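CS6 fimbrial subunit B, CS6 fimbrial subunit A (Escherichia coli, PDB 4B9G) probably serves as a pilin subunit of the CS6 adhesive fimbriae of enterotoxigenic Escherichia coli, here fused to the donor strand of its partner subunit. Local coordinates at residues A[125-138]-A[149-161]. Sequence-based numbering, arbitrary orientation.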
loop_
_atom_site.group_PDB
_atom_site.type_symbol
_atom_site.label_atom_id
_atom_site.label_comp_id
_atom_site.label_asym_id
_atom_site.label_seq_id
_atom_site.Cartn_x
_atom_site.Cartn_y
_atom_site.Cartn_z
ATOM N N TYR A 125 -6.856 -18.784 -8.275
ATOM C CA TYR A 125 -5.452 -18.403 -8.289
ATOM C C TYR A 125 -4.521 -19.606 -8.145
ATOM O O TYR A 125 -4.789 -20.534 -7.376
ATOM C CB TYR A 125 -5.161 -17.441 -7.133
ATOM C CG TYR A 125 -5.753 -16.065 -7.295
ATOM C CD1 TYR A 125 -5.248 -15.189 -8.245
ATOM C CD2 TYR A 125 -6.785 -15.632 -6.482
ATOM C CE1 TYR A 125 -5.775 -13.920 -8.398
ATOM C CE2 TYR A 125 -7.329 -14.367 -6.626
ATOM C CZ TYR A 125 -6.813 -13.522 -7.584
ATOM O OH TYR A 125 -7.341 -12.258 -7.730
ATOM N N SER A 126 -3.414 -19.565 -8.863
ATOM C CA SER A 126 -2.357 -20.542 -8.681
ATOM C C SER A 126 -1.557 -20.285 -7.391
ATOM O O SER A 126 -1.361 -19.142 -6.964
ATOM C CB SER A 126 -1.396 -20.506 -9.864
ATOM O OG SER A 126 -2.013 -20.913 -11.065
ATOM N N SER A 127 -1.067 -21.357 -6.777
ATOM C CA SER A 127 -0.103 -21.225 -5.694
ATOM C C SER A 127 1.103 -20.404 -6.152
ATOM O O SER A 127 1.603 -20.619 -7.257
ATOM C CB SER A 127 0.395 -22.604 -5.257
ATOM O OG SER A 127 -0.628 -23.408 -4.703
ATOM N N GLY A 128 1.615 -19.526 -5.288
ATOM C CA GLY A 128 2.814 -18.763 -5.585
ATOM C C GLY A 128 2.797 -17.400 -4.918
ATOM O O GLY A 128 1.903 -17.074 -4.114
ATOM N N THR A 129 3.814 -16.611 -5.244
ATOM C CA THR A 129 3.937 -15.251 -4.746
ATOM C C THR A 129 3.332 -14.257 -5.733
ATOM O O THR A 129 3.555 -14.372 -6.946
ATOM C CB THR A 129 5.418 -14.922 -4.513
ATOM O OG1 THR A 129 5.938 -15.834 -3.540
ATOM C CG2 THR A 129 5.612 -13.499 -4.037
ATOM N N TYR A 130 2.615 -13.275 -5.188
ATOM C CA TYR A 130 1.977 -12.198 -5.937
ATOM C C TYR A 130 2.643 -10.908 -5.455
ATOM O O TYR A 130 2.567 -10.600 -4.266
ATOM C CB TYR A 130 0.445 -12.201 -5.671
ATOM C CG TYR A 130 -0.220 -13.411 -6.273
ATOM C CD1 TYR A 130 -0.084 -14.670 -5.688
ATOM C CD2 TYR A 130 -0.990 -13.298 -7.424
ATOM C CE1 TYR A 130 -0.646 -15.790 -6.270
ATOM C CE2 TYR A 130 -1.568 -14.422 -8.008
ATOM C CZ TYR A 130 -1.392 -15.665 -7.444
ATOM O OH TYR A 130 -1.945 -16.750 -8.088
ATOM N N ALA A 131 3.317 -10.192 -6.353
ATOM C CA ALA A 131 4.202 -9.102 -5.954
ATOM C C ALA A 131 3.899 -7.808 -6.692
ATOM O O ALA A 131 3.309 -7.788 -7.768
ATOM C CB ALA A 131 5.654 -9.496 -6.203
ATOM N N GLY A 132 4.355 -6.720 -6.107
ATOM C CA GLY A 132 4.253 -5.400 -6.710
ATOM C C GLY A 132 5.105 -4.416 -5.937
ATOM O O GLY A 132 6.015 -4.826 -5.198
ATOM N N HIS A 133 4.788 -3.127 -6.076
ATOM C CA HIS A 133 5.485 -2.072 -5.354
ATOM C C HIS A 133 4.484 -1.084 -4.800
ATOM O O HIS A 133 3.407 -0.895 -5.364
ATOM C CB HIS A 133 6.464 -1.329 -6.255
ATOM C CG HIS A 133 7.659 -2.150 -6.628
ATOM N ND1 HIS A 133 7.624 -3.068 -7.653
ATOM C CD2 HIS A 133 8.908 -2.215 -6.110
ATOM C CE1 HIS A 133 8.799 -3.662 -7.752
ATOM N NE2 HIS A 133 9.604 -3.155 -6.839
ATOM N N LEU A 134 4.878 -0.459 -3.691
ATOM C CA LEU A 134 4.074 0.536 -3.001
ATOM C C LEU A 134 4.908 1.809 -2.894
ATOM O O LEU A 134 6.006 1.780 -2.347
ATOM C CB LEU A 134 3.744 0.041 -1.594
ATOM C CG LEU A 134 2.959 1.015 -0.729
ATOM C CD1 LEU A 134 1.513 1.192 -1.208
ATOM C CD2 LEU A 134 3.003 0.552 0.704
ATOM N N THR A 135 4.389 2.921 -3.406
ATOM C CA THR A 135 5.045 4.214 -3.277
ATOM C C THR A 135 4.684 4.829 -1.929
ATOM O O THR A 135 3.509 4.998 -1.598
ATOM C CB THR A 135 4.602 5.189 -4.366
ATOM O OG1 THR A 135 4.922 4.645 -5.658
ATOM C CG2 THR A 135 5.245 6.561 -4.164
ATOM N N VAL A 136 5.715 5.172 -1.149
ATOM C CA VAL A 136 5.553 5.994 0.043
ATOM C C VAL A 136 6.419 7.229 -0.148
ATOM O O VAL A 136 7.587 7.134 -0.541
ATOM C CB VAL A 136 5.960 5.255 1.339
ATOM C CG1 VAL A 136 5.750 6.145 2.563
ATOM C CG2 VAL A 136 5.207 3.929 1.484
ATOM N N SER A 137 5.829 8.396 0.088
ATOM C CA SER A 137 6.539 9.663 -0.014
ATOM C C SER A 137 6.307 10.485 1.250
ATOM O O SER A 137 5.215 10.480 1.820
ATOM C CB SER A 137 6.089 10.469 -1.232
ATOM O OG SER A 137 6.222 9.686 -2.408
ATOM N N PHE A 138 7.366 11.178 1.677
ATOM C CA PHE A 138 7.354 12.066 2.830
ATOM C C PHE A 138 7.521 13.513 2.348
ATOM O O PHE A 138 8.309 13.783 1.434
ATOM C CB PHE A 138 8.518 11.747 3.773
ATOM C CG PHE A 138 8.397 10.437 4.537
ATOM C CD1 PHE A 138 7.214 9.718 4.619
ATOM C CD2 PHE A 138 9.494 9.960 5.228
ATOM C CE1 PHE A 138 7.140 8.543 5.378
ATOM C CE2 PHE A 138 9.422 8.812 5.994
ATOM C CZ PHE A 138 8.243 8.103 6.071
ATOM N N ILE A 149 10.312 15.435 0.292
ATOM C CA ILE A 149 11.657 15.294 0.828
ATOM C C ILE A 149 12.233 13.870 0.777
ATOM O O ILE A 149 13.456 13.709 0.880
ATOM C CB ILE A 149 11.799 15.935 2.238
ATOM C CG1 ILE A 149 10.867 15.255 3.242
ATOM C CG2 ILE A 149 11.520 17.434 2.167
ATOM C CD1 ILE A 149 10.878 15.865 4.642
ATOM N N ALA A 150 11.391 12.859 0.560
ATOM C CA ALA A 150 11.877 11.498 0.363
ATOM C C ALA A 150 10.777 10.685 -0.300
ATOM O O ALA A 150 9.587 10.921 -0.072
ATOM C CB ALA A 150 12.291 10.867 1.695
ATOM N N THR A 151 11.163 9.709 -1.117
ATOM C CA THR A 151 10.208 8.773 -1.695
ATOM C C THR A 151 10.891 7.439 -1.969
ATOM O O THR A 151 12.103 7.395 -2.222
ATOM C CB THR A 151 9.539 9.357 -2.983
ATOM O OG1 THR A 151 8.467 8.501 -3.398
ATOM C CG2 THR A 151 10.523 9.519 -4.112
ATOM N N LYS A 152 10.203 6.353 -1.924
ATOM C CA LYS A 152 10.651 5.013 -2.169
ATOM C C LYS A 152 9.488 4.158 -2.663
ATOM O O LYS A 152 8.369 4.265 -2.165
ATOM C CB LYS A 152 11.266 4.387 -0.934
ATOM C CG LYS A 152 11.730 2.964 -0.934
ATOM C CD LYS A 152 12.936 2.654 -1.628
ATOM C CE LYS A 152 13.600 1.329 -1.303
ATOM N NZ LYS A 152 12.675 0.378 -1.447
ATOM N N ASN A 153 9.775 3.347 -3.673
ATOM C CA ASN A 153 8.874 2.300 -4.108
ATOM C C ASN A 153 9.269 0.982 -3.429
ATOM O O ASN A 153 10.221 0.332 -3.837
ATOM C CB ASN A 153 8.867 2.165 -5.631
ATOM C CG ASN A 153 8.310 3.401 -6.327
ATOM O OD1 ASN A 153 7.645 4.226 -5.709
ATOM N ND2 ASN A 153 8.596 3.534 -7.620
ATOM N N PHE A 154 8.565 0.622 -2.362
ATOM C CA PHE A 154 8.878 -0.577 -1.585
ATOM C C PHE A 154 8.330 -1.832 -2.260
ATOM O O PHE A 154 7.138 -1.888 -2.585
ATOM C CB PHE A 154 8.256 -0.489 -0.183
ATOM C CG PHE A 154 8.931 0.489 0.732
ATOM C CD1 PHE A 154 10.002 0.107 1.539
ATOM C CD2 PHE A 154 8.478 1.791 0.812
ATOM C CE1 PHE A 154 10.607 1.016 2.392
ATOM C CE2 PHE A 154 9.103 2.708 1.661
ATOM C CZ PHE A 154 10.155 2.316 2.455
ATOM N N PRO A 155 9.155 -2.885 -2.395
ATOM C CA PRO A 155 8.582 -4.179 -2.806
ATOM C C PRO A 155 7.593 -4.712 -1.774
ATOM O O PRO A 155 7.877 -4.674 -0.569
ATOM C CB PRO A 155 9.816 -5.082 -2.931
ATOM C CG PRO A 155 10.966 -4.137 -3.168
ATOM C CD PRO A 155 10.626 -2.929 -2.324
ATOM N N VAL A 156 6.454 -5.201 -2.270
ATOM C CA VAL A 156 5.391 -5.751 -1.443
ATOM C C VAL A 156 4.928 -7.080 -2.054
ATOM O O VAL A 156 5.084 -7.297 -3.261
ATOM C CB VAL A 156 4.205 -4.743 -1.317
ATOM C CG1 VAL A 156 4.645 -3.474 -0.634
ATOM C CG2 VAL A 156 3.580 -4.442 -2.662
ATOM N N SER A 157 4.328 -7.938 -1.230
ATOM C CA SER A 157 3.847 -9.231 -1.711
ATOM C C SER A 157 2.792 -9.819 -0.800
ATOM O O SER A 157 2.623 -9.401 0.356
ATOM C CB SER A 157 5.001 -10.240 -1.842
ATOM O OG SER A 157 5.508 -10.619 -0.578
ATOM N N THR A 158 2.101 -10.803 -1.363
ATOM C CA THR A 158 1.274 -11.750 -0.637
ATOM C C THR A 158 1.582 -13.122 -1.259
ATOM O O THR A 158 2.175 -13.211 -2.345
ATOM C CB THR A 158 -0.228 -11.375 -0.748
ATOM O OG1 THR A 158 -1.038 -12.196 0.100
ATOM C CG2 THR A 158 -0.749 -11.521 -2.157
ATOM N N THR A 159 1.189 -14.191 -0.578
ATOM C CA THR A 159 1.434 -15.531 -1.095
ATOM C C THR A 159 0.182 -16.398 -0.934
ATOM O O THR A 159 -0.650 -16.203 -0.019
ATOM C CB THR A 159 2.582 -16.162 -0.379
ATOM O OG1 THR A 159 3.856 -15.558 -0.594
ATOM C CG2 THR A 159 2.268 -16.682 0.879
ATOM N N ILE A 160 0.052 -17.367 -1.833
ATOM C CA ILE A 160 -0.870 -18.483 -1.664
ATOM C C ILE A 160 0.011 -19.729 -1.628
ATOM O O ILE A 160 0.821 -19.950 -2.549
ATOM C CB ILE A 160 -1.880 -18.588 -2.818
ATOM C CG1 ILE A 160 -2.737 -17.316 -2.880
ATOM C CG2 ILE A 160 -2.750 -19.834 -2.660
ATOM C CD1 ILE A 160 -3.669 -17.293 -4.075
ATOM N N SER A 161 -0.119 -20.541 -0.586
ATOM C CA SER A 161 0.756 -21.696 -0.440
ATOM C C SER A 161 0.550 -22.744 -1.533
ATOM O O SER A 161 -0.547 -22.808 -2.126
ATOM C CB SER A 161 0.555 -22.345 0.908
ATOM O OG SER A 161 -0.784 -22.730 1.067
ATOM O OXT SER A 161 1.508 -23.514 -1.801
#
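Ile160 extends CD1 across to the neighbouring strand and the loop before it, lying 3.4 Å from Tyr125 CB and 4.0 Å from Tyr130 CE1; it crosses the Tyr125 side chain at about a right angle. Its reach follows from an extended chain (chi2 175°). Ser126 O, met in the carbonyl plane on a lone pair, and Asn72 ND2 hold the Tyr130 hydroxyl.

Farther along this buried face, Val156 sets CG1 against Leu134 CB at 3.8 Å while CG2 turns over the backbone of Gly132. Val136 CG2 then approaches Phe154 CD2 obliquely at 4.0 Å, and Lys152 CG lies over the centre of one Phe154 face. Val26 O takes the hydroxyl of Thr158, whose CG2 rests by Tyr130 CB. Met80, Tyr39 and Val41 extend the apolar layer.

The reverse face is largely polar. Thr135 and Asn153 run side by side, and Thr135 OG1 donates to Asn153 OD1 at 2.8 Å from 48° above the amide carbonyl plane; Thr57 OG1 is a second partner of that hydroxyl. Ser137 OG and Thr151 OG1 share a hydrogen bond of 2.7 Å; chi1 -171° turns Thr151 OG1 toward Ser137. His133 puts its ring edge by Asn153 O, with NE2 4.0 Å from Pro155 CG.

Antiparallel backbone bonds run from Gly128–Ile160 to a classic beta bulge, where Phe138 O takes Ile149 N and, weakly, Ala150 N. Here 149-161 is the CssA-derived donor strand, fused by engineering to CssB. The construct probably imitates, within one chain, the strand exchange expected between subunits of an immunoglobulin-like pilin: the inserted strand bridges 128-138 and the parallel strand 21-28, while alternating Phe154, Val156, Thr158 and Ile160 complete a largely apolar interior.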